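Local coordinates for protein UDP-N-acetylglucosamine 2-epimerase (Methanocaldococcus jannaschii, PDB 4NES) that probably catalyses the reversible epimerisation at C-2 of UDP-N-acetylglucosamine to UDP-N-acetylmannosamine, and is seen here with UDP-N-acetylglucosamine and UDP bound, at residues M74-E77 / I78-L82; I149-N152 / N153-E157; K258-K261 / K262-I265. All coordinates share one frame; numbering follows the deposited sequence.

Contact 1. Residues M74-E77 / I78-L82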
loop_
_atom_site.group_PDB
_atom_site.type_symbol
_atom_site.label_atom_id
_atom_site.label_comp_id
_atom_site.label_asym_id
_atom_site.label_seq_id
_atom_site.Cartn_x
_atom_site.Cartn_y
_atom_site.Cartn_z
HETATM N N MSE A 74 -3.892 -8.739 -10.570
HETATM C CA MSE A 74 -2.860 -9.428 -9.804
HETATM C C MSE A 74 -3.319 -9.788 -8.396
HETATM O O MSE A 74 -3.048 -10.890 -7.933
HETATM C CB MSE A 74 -1.575 -8.598 -9.734
HETATM C CG MSE A 74 -0.835 -8.466 -11.040
HETATM SE SE MSE A 74 0.591 -7.137 -10.932
HETATM C CE MSE A 74 1.349 -7.483 -12.686
ATOM N N LEU A 75 -4.006 -8.874 -7.707
ATOM C CA LEU A 75 -4.509 -9.184 -6.365
ATOM C C LEU A 75 -5.466 -10.365 -6.414
ATOM O O LEU A 75 -5.386 -11.276 -5.585
ATOM C CB LEU A 75 -5.240 -7.992 -5.735
ATOM C CG LEU A 75 -4.442 -6.717 -5.462
ATOM C CD1 LEU A 75 -5.313 -5.679 -4.754
ATOM C CD2 LEU A 75 -3.208 -7.016 -4.636
ATOM N N ILE A 76 -6.380 -10.350 -7.379
ATOM C CA ILE A 76 -7.333 -11.449 -7.516
ATOM C C ILE A 76 -6.639 -12.782 -7.784
ATOM O O ILE A 76 -6.913 -13.782 -7.112
ATOM C CB ILE A 76 -8.359 -11.163 -8.631
ATOM C CG1 ILE A 76 -9.200 -9.943 -8.261
ATOM C CG2 ILE A 76 -9.261 -12.367 -8.859
ATOM C CD1 ILE A 76 -9.829 -9.268 -9.456
ATOM N N GLU A 77 -5.733 -12.796 -8.750
ATOM C CA GLU A 77 -5.148 -14.054 -9.196
ATOM C C GLU A 77 -4.056 -14.580 -8.275
ATOM O O GLU A 77 -3.956 -15.789 -8.072
ATOM C CB GLU A 77 -4.622 -13.932 -10.628
ATOM C CG GLU A 77 -5.716 -13.657 -11.649
ATOM C CD GLU A 77 -6.793 -14.722 -11.661
ATOM O OE1 GLU A 77 -6.449 -15.918 -11.621
ATOM O OE2 GLU A 77 -7.984 -14.360 -11.727
ATOM N N ILE A 78 -3.258 -13.687 -7.699
ATOM C CA ILE A 78 -2.244 -14.121 -6.747
ATOM C C ILE A 78 -2.937 -14.697 -5.520
ATOM O O ILE A 78 -2.502 -15.701 -4.972
ATOM C CB ILE A 78 -1.295 -12.973 -6.332
ATOM C CG1 ILE A 78 -0.403 -12.558 -7.494
ATOM C CG2 ILE A 78 -0.404 -13.372 -5.173
ATOM C CD1 ILE A 78 0.436 -11.329 -7.179
ATOM N N GLU A 79 -4.035 -14.086 -5.091
ATOM C CA GLU A 79 -4.712 -14.588 -3.906
ATOM C C GLU A 79 -5.251 -15.999 -4.103
ATOM O O GLU A 79 -5.194 -16.810 -3.183
ATOM C CB GLU A 79 -5.833 -13.655 -3.471
ATOM C CG GLU A 79 -6.478 -14.118 -2.177
ATOM C CD GLU A 79 -7.555 -13.200 -1.694
ATOM O OE1 GLU A 79 -8.562 -13.059 -2.414
ATOM O OE2 GLU A 79 -7.391 -12.630 -0.590
ATOM N N LYS A 80 -5.763 -16.298 -5.292
ATOM C CA LYS A 80 -6.239 -17.649 -5.576
ATOM C C LYS A 80 -5.131 -18.680 -5.371
ATOM O O LYS A 80 -5.349 -19.729 -4.750
ATOM C CB LYS A 80 -6.773 -17.743 -7.001
ATOM C CG LYS A 80 -8.086 -17.013 -7.227
ATOM C CD LYS A 80 -8.472 -17.072 -8.703
ATOM C CE LYS A 80 -9.740 -16.294 -8.987
ATOM N NZ LYS A 80 -10.019 -16.250 -10.452
ATOM N N VAL A 81 -3.934 -18.372 -5.865
ATOM C CA VAL A 81 -2.801 -19.266 -5.691
ATOM C C VAL A 81 -2.374 -19.386 -4.234
ATOM O O VAL A 81 -2.168 -20.496 -3.740
ATOM C CB VAL A 81 -1.603 -18.827 -6.535
ATOM C CG1 VAL A 81 -0.423 -19.754 -6.270
ATOM C CG2 VAL A 81 -1.968 -18.832 -8.013
ATOM N N LEU A 82 -2.262 -18.259 -3.533
ATOM C CA LEU A 82 -1.783 -18.301 -2.152
ATOM C C LEU A 82 -2.769 -18.974 -1.198
ATOM O O LEU A 82 -2.352 -19.607 -0.223
ATOM C CB LEU A 82 -1.382 -16.911 -1.645
ATOM C CG LEU A 82 -0.214 -16.252 -2.389
ATOM C CD1 LEU A 82 0.150 -14.932 -1.733
ATOM C CD2 LEU A 82 1.005 -17.173 -2.470
HETATM O O HOH W 1 -8.972 -14.028 -5.169
#
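Ile78 N donates to Met74 O at 2.8 Å and Glu79 N to Leu75 O at 3.2 Å in the regular i to i+4 ladder of an alpha helix, which Lys80 and Val81 continue with weak bonds to Ile76 O and Glu77 O. On the outer face, Glu77 and Lys80 lie side by side and form a salt bridge of 3.1 Å between OE2 of Glu77 and NZ of Lys80. The carboxylate is met on its syn side, 26° out of its plane. A bend at chi2 (-58°) swings the carboxylate of Glu77 round the helix to where NZ of Lys80 ends, while the lysine runs out extended, its CE 4.0 Å from CG2 of Ile76. An alanine in place of Glu77 would remove the carboxylate, and the ammonium group of Lys80 would probably lose this partner and be freer to swing. Helix 67-85 belongs to the N-terminal Rossmann-like half of this GT-B fold, where Met74 and Leu75 press on helix 97-108 and Val81 on strand 30-34. Buried, apolar side chains suit that inner face: CD1 of Ile78 reaches within 4.2 Å of CB of Met74, a selenomethionine. With CG anti to the backbone N (chi1 -176°) and the chain extended beyond it, the carboxylate of Glu79 reaches the second subunit, where it accepts hydrogen bonds from Gly68 N and Glu69 N and bonds with Thr66 OG1. A water donates both to OE1 of Glu79, at 2.9 Å, and to O of Ile76.

Contact 2. Residues I149-N152 / N153-E157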
loop_
_atom_site.group_PDB
_atom_site.type_symbol
_atom_site.label_atom_id
_atom_site.label_comp_id
_atom_site.label_asym_id
_atom_site.label_seq_id
_atom_site.Cartn_x
_atom_site.Cartn_y
_atom_site.Cartn_z
ATOM N N ILE A 149 22.481 3.273 3.738
ATOM C CA ILE A 149 21.573 4.358 3.342
ATOM C C ILE A 149 20.128 3.865 3.298
ATOM O O ILE A 149 19.220 4.504 3.834
ATOM C CB ILE A 149 21.949 4.951 1.971
ATOM C CG1 ILE A 149 23.262 5.732 2.082
ATOM C CG2 ILE A 149 20.825 5.831 1.436
ATOM C CD1 ILE A 149 23.253 6.779 3.167
ATOM N N ALA A 150 19.921 2.713 2.673
ATOM C CA ALA A 150 18.601 2.109 2.585
ATOM C C ALA A 150 18.071 1.748 3.971
ATOM O O ALA A 150 16.898 1.994 4.280
ATOM C CB ALA A 150 18.642 0.885 1.679
ATOM N N LYS A 151 18.921 1.175 4.824
ATOM C CA LYS A 151 18.507 0.878 6.197
ATOM C C LYS A 151 18.073 2.146 6.918
ATOM O O LYS A 151 17.042 2.171 7.590
ATOM C CB LYS A 151 19.626 0.187 6.978
ATOM C CG LYS A 151 19.329 0.121 8.469
ATOM C CD LYS A 151 20.267 -0.819 9.185
ATOM C CE LYS A 151 19.957 -0.849 10.684
ATOM N NZ LYS A 151 20.840 -1.817 11.404
ATOM N N ASN A 152 18.851 3.207 6.768
ATOM C CA ASN A 152 18.513 4.465 7.419
ATOM C C ASN A 152 17.206 5.060 6.893
ATOM O O ASN A 152 16.431 5.637 7.665
ATOM C CB ASN A 152 19.677 5.452 7.329
ATOM C CG ASN A 152 20.821 5.070 8.243
ATOM O OD1 ASN A 152 20.617 4.409 9.258
ATOM N ND2 ASN A 152 22.028 5.487 7.892
ATOM N N ASN A 153 16.953 4.913 5.597
ATOM C CA ASN A 153 15.659 5.301 5.028
ATOM C C ASN A 153 14.505 4.593 5.725
ATOM O O ASN A 153 13.482 5.214 6.062
ATOM C CB ASN A 153 15.609 4.991 3.533
ATOM C CG ASN A 153 16.454 5.929 2.715
ATOM O OD1 ASN A 153 16.841 7.013 3.175
ATOM N ND2 ASN A 153 16.727 5.538 1.482
ATOM N N LEU A 154 14.660 3.292 5.940
ATOM C CA LEU A 154 13.634 2.506 6.600
ATOM C C LEU A 154 13.446 2.924 8.058
ATOM O O LEU A 154 12.312 3.068 8.525
ATOM C CB LEU A 154 13.983 1.022 6.514
ATOM C CG LEU A 154 13.989 0.505 5.076
ATOM C CD1 LEU A 154 14.713 -0.817 4.958
ATOM C CD2 LEU A 154 12.561 0.363 4.566
ATOM N N LEU A 155 14.542 3.140 8.776
ATOM C CA LEU A 155 14.468 3.567 10.177
ATOM C C LEU A 155 13.753 4.915 10.311
ATOM O O LEU A 155 12.963 5.119 11.238
ATOM C CB LEU A 155 15.859 3.635 10.811
ATOM C CG LEU A 155 16.568 2.295 11.003
ATOM C CD1 LEU A 155 17.998 2.519 11.462
ATOM C CD2 LEU A 155 15.807 1.405 11.986
ATOM N N ARG A 156 14.002 5.814 9.363
ATOM C CA ARG A 156 13.391 7.142 9.361
ATOM C C ARG A 156 11.880 7.075 9.127
ATOM O O ARG A 156 11.143 8.008 9.475
ATOM C CB ARG A 156 14.052 8.015 8.289
ATOM C CG ARG A 156 13.800 9.498 8.449
ATOM C CD ARG A 156 13.958 10.232 7.128
ATOM N NE ARG A 156 12.845 11.149 6.899
ATOM C CZ ARG A 156 11.862 10.934 6.029
ATOM N NH1 ARG A 156 11.855 9.840 5.277
ATOM N NH2 ARG A 156 10.892 11.827 5.896
ATOM N N GLU A 157 11.410 5.978 8.542
ATOM C CA GLU A 157 9.978 5.754 8.356
ATOM C C GLU A 157 9.397 4.866 9.455
ATOM O O GLU A 157 8.285 4.346 9.324
ATOM C CB GLU A 157 9.691 5.181 6.963
ATOM C CG GLU A 157 10.066 6.143 5.849
ATOM C CD GLU A 157 9.923 5.554 4.459
ATOM O OE1 GLU A 157 9.314 4.471 4.306
ATOM O OE2 GLU A 157 10.421 6.195 3.506
#
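Ile149 O receives the N-H of Asn153 at 2.9 Å, and the amide of the same asparagine turns its face to this oxygen, CG of Asn153 lying 3.3 Å from Ile149 O. With CG lying beside the backbone N (chi1 -73°), Asn153 sends ND2 on to the backbone O of Gly119, so the side chain joins the helix to a neighbouring loop; a short amide that can donate there suits the place. The methyl CG2 of Ile149 lies 4.1 Å from ND2 of Asn153. One residue on, Leu154 N bonds to Ala150 O, and both side chains face the sheet, Ala150 against Ala145 and Leu154 against Leu143 and Ile164. This is the helix of the beta-alpha-beta unit linking strands 142-145 and 164-166, and a side chain as small as alanine is consistent with close packing there. Leu155 N meets Lys151 O at 2.9 Å. The extended lysine passes Leu155 obliquely, CE of Lys151 4.0 Å from CD1 of Leu155, on its way to a salt bridge with Glu161. OD1 of Asn152 approaches the same methyl, at 3.9 Å. With the ammonium group of Lys151 held by Glu161, its extended methylenes are likely to stay laid against Leu155.

Contact 3. Residues K258-K261 / K262-I265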
loop_
_atom_site.group_PDB
_atom_site.type_symbol
_atom_site.label_atom_id
_atom_site.label_comp_id
_atom_site.label_asym_id
_atom_site.label_seq_id
_atom_site.Cartn_x
_atom_site.Cartn_y
_atom_site.Cartn_z
ATOM N N LYS A 258 15.964 6.057 -36.142
ATOM C CA LYS A 258 16.406 5.090 -37.140
ATOM C C LYS A 258 17.108 5.777 -38.307
ATOM O O LYS A 258 17.944 5.171 -38.979
ATOM C CB LYS A 258 15.236 4.236 -37.631
ATOM C CG LYS A 258 15.255 2.815 -37.093
ATOM C CD LYS A 258 16.434 2.024 -37.647
ATOM C CE LYS A 258 16.629 0.705 -36.904
ATOM N NZ LYS A 258 15.345 -0.008 -36.672
ATOM N N SER A 259 16.771 7.047 -38.529
ATOM C CA SER A 259 17.400 7.856 -39.571
ATOM C C SER A 259 18.799 8.314 -39.192
ATOM O O SER A 259 19.596 8.683 -40.057
ATOM C CB SER A 259 16.541 9.081 -39.892
ATOM O OG SER A 259 15.696 8.833 -41.000
ATOM N N ASN A 260 19.096 8.303 -37.897
ATOM C CA ASN A 260 20.412 8.713 -37.434
ATOM C C ASN A 260 21.393 7.556 -37.581
ATOM O O ASN A 260 21.288 6.554 -36.878
ATOM C CB ASN A 260 20.339 9.185 -35.981
ATOM C CG ASN A 260 21.571 9.949 -35.549
ATOM O OD1 ASN A 260 22.693 9.617 -35.942
ATOM N ND2 ASN A 260 21.373 10.977 -34.725
ATOM N N LYS A 261 22.343 7.694 -38.497
ATOM C CA LYS A 261 23.242 6.594 -38.827
ATOM C C LYS A 261 24.286 6.329 -37.740
ATOM O O LYS A 261 25.012 5.335 -37.798
ATOM C CB LYS A 261 23.912 6.843 -40.180
ATOM C CG LYS A 261 22.927 7.175 -41.294
ATOM C CD LYS A 261 23.649 7.447 -42.600
ATOM C CE LYS A 261 24.300 6.186 -43.149
ATOM N NZ LYS A 261 23.300 5.247 -43.735
ATOM N N LYS A 262 24.352 7.207 -36.742
ATOM C CA LYS A 262 25.264 7.001 -35.617
ATOM C C LYS A 262 24.576 6.306 -34.443
ATOM O O LYS A 262 25.209 6.030 -33.423
ATOM C CB LYS A 262 25.878 8.321 -35.159
ATOM C CG LYS A 262 26.771 8.973 -36.204
ATOM C CD LYS A 262 28.022 8.150 -36.464
ATOM C CE LYS A 262 28.933 8.128 -35.247
ATOM N NZ LYS A 262 30.371 8.130 -35.628
ATOM N N ILE A 263 23.284 6.033 -34.581
ATOM C CA ILE A 263 22.558 5.289 -33.553
ATOM C C ILE A 263 22.233 3.892 -34.056
ATOM O O ILE A 263 21.575 3.737 -35.088
ATOM C CB ILE A 263 21.239 5.969 -33.147
ATOM C CG1 ILE A 263 21.494 7.398 -32.658
ATOM C CG2 ILE A 263 20.537 5.143 -32.073
ATOM C CD1 ILE A 263 20.230 8.161 -32.253
ATOM N N LYS A 264 22.689 2.874 -33.331
ATOM C CA LYS A 264 22.291 1.509 -33.646
ATOM C C LYS A 264 21.205 1.072 -32.676
ATOM O O LYS A 264 21.452 0.918 -31.479
ATOM C CB LYS A 264 23.478 0.548 -33.589
ATOM C CG LYS A 264 23.101 -0.902 -33.913
ATOM C CD LYS A 264 24.162 -1.595 -34.753
ATOM C CE LYS A 264 23.803 -3.050 -35.018
ATOM N NZ LYS A 264 22.560 -3.207 -35.825
ATOM N N ILE A 265 19.994 0.894 -33.194
ATOM C CA ILE A 265 18.872 0.464 -32.380
ATOM C C ILE A 265 18.808 -1.046 -32.391
ATOM O O ILE A 265 18.799 -1.672 -33.455
ATOM C CB ILE A 265 17.538 1.017 -32.908
ATOM C CG1 ILE A 265 17.606 2.542 -33.037
ATOM C CG2 ILE A 265 16.397 0.608 -31.989
ATOM C CD1 ILE A 265 16.323 3.169 -33.568
HETATM O O HOH W 2 19.802 4.096 -36.931
#
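Lys258, in the last turn of helix 254-259, lays its methylenes across Ile265 of the strand that follows: CG of Lys258 comes 3.7 Å from CD1 of Ile265, and CE lies 4.1 Å from CB. Chi1 of -106°, off the staggered positions, sets CG of Lys258 against the methyl, and the bend at chi2 (-67°) carries the rest of the chain on past the isoleucine. At Asn260 the chain turns. Its backbone O accepts Ile263 N at 3.1 Å, closing a type I beta turn, while its side-chain OD1 accepts Lys262 N at 3.0 Å to form an Asx turn. With CG anti to the backbone N (chi1 -165°), the side chain of Asn260 crosses that of Ile263 at about a right angle, CG of Asn260 3.9 Å from CG1 of Ile263. Asparagine suits this position because its short side chain reaches the second N-H ahead. Phe226 and Ile229 of helix 215-232 also pack on this asparagine. Lys261 then occupies an exposed corner of the turn, a natural place for a long charged chain. From the turn the chain enters strand 263-266, the edge strand of the C-terminal Rossmann-like sheet, beside strand 235-239. One asparagine supplies two acceptors to successive backbone N-H groups, so the turn is probably held in shape by the two bonds, with Ile263 packed against the asparagine side chain.

In the fold
From the N terminus, contact 1 comes first, within helix 67-85, just before strand 89-93 of the N-terminal sheet. Contact 2 follows within helix 148-156, which leads to one of the two outermost strands of that sheet, 164-166. Contact 3 closes the type I turn that joins helix 254-259 to edge strand 263-266. All three are local and in series, so none nests in or crosses another. Contacts 1 and 2, with centres about 30 Å apart, both touch the second subunit; no other chain of the assembly touches contact 3. Contacts 1 and 2 belong to helices packed on the N-terminal sheet, whereas contact 3 ties a helix end to an edge strand of the C-terminal sheet.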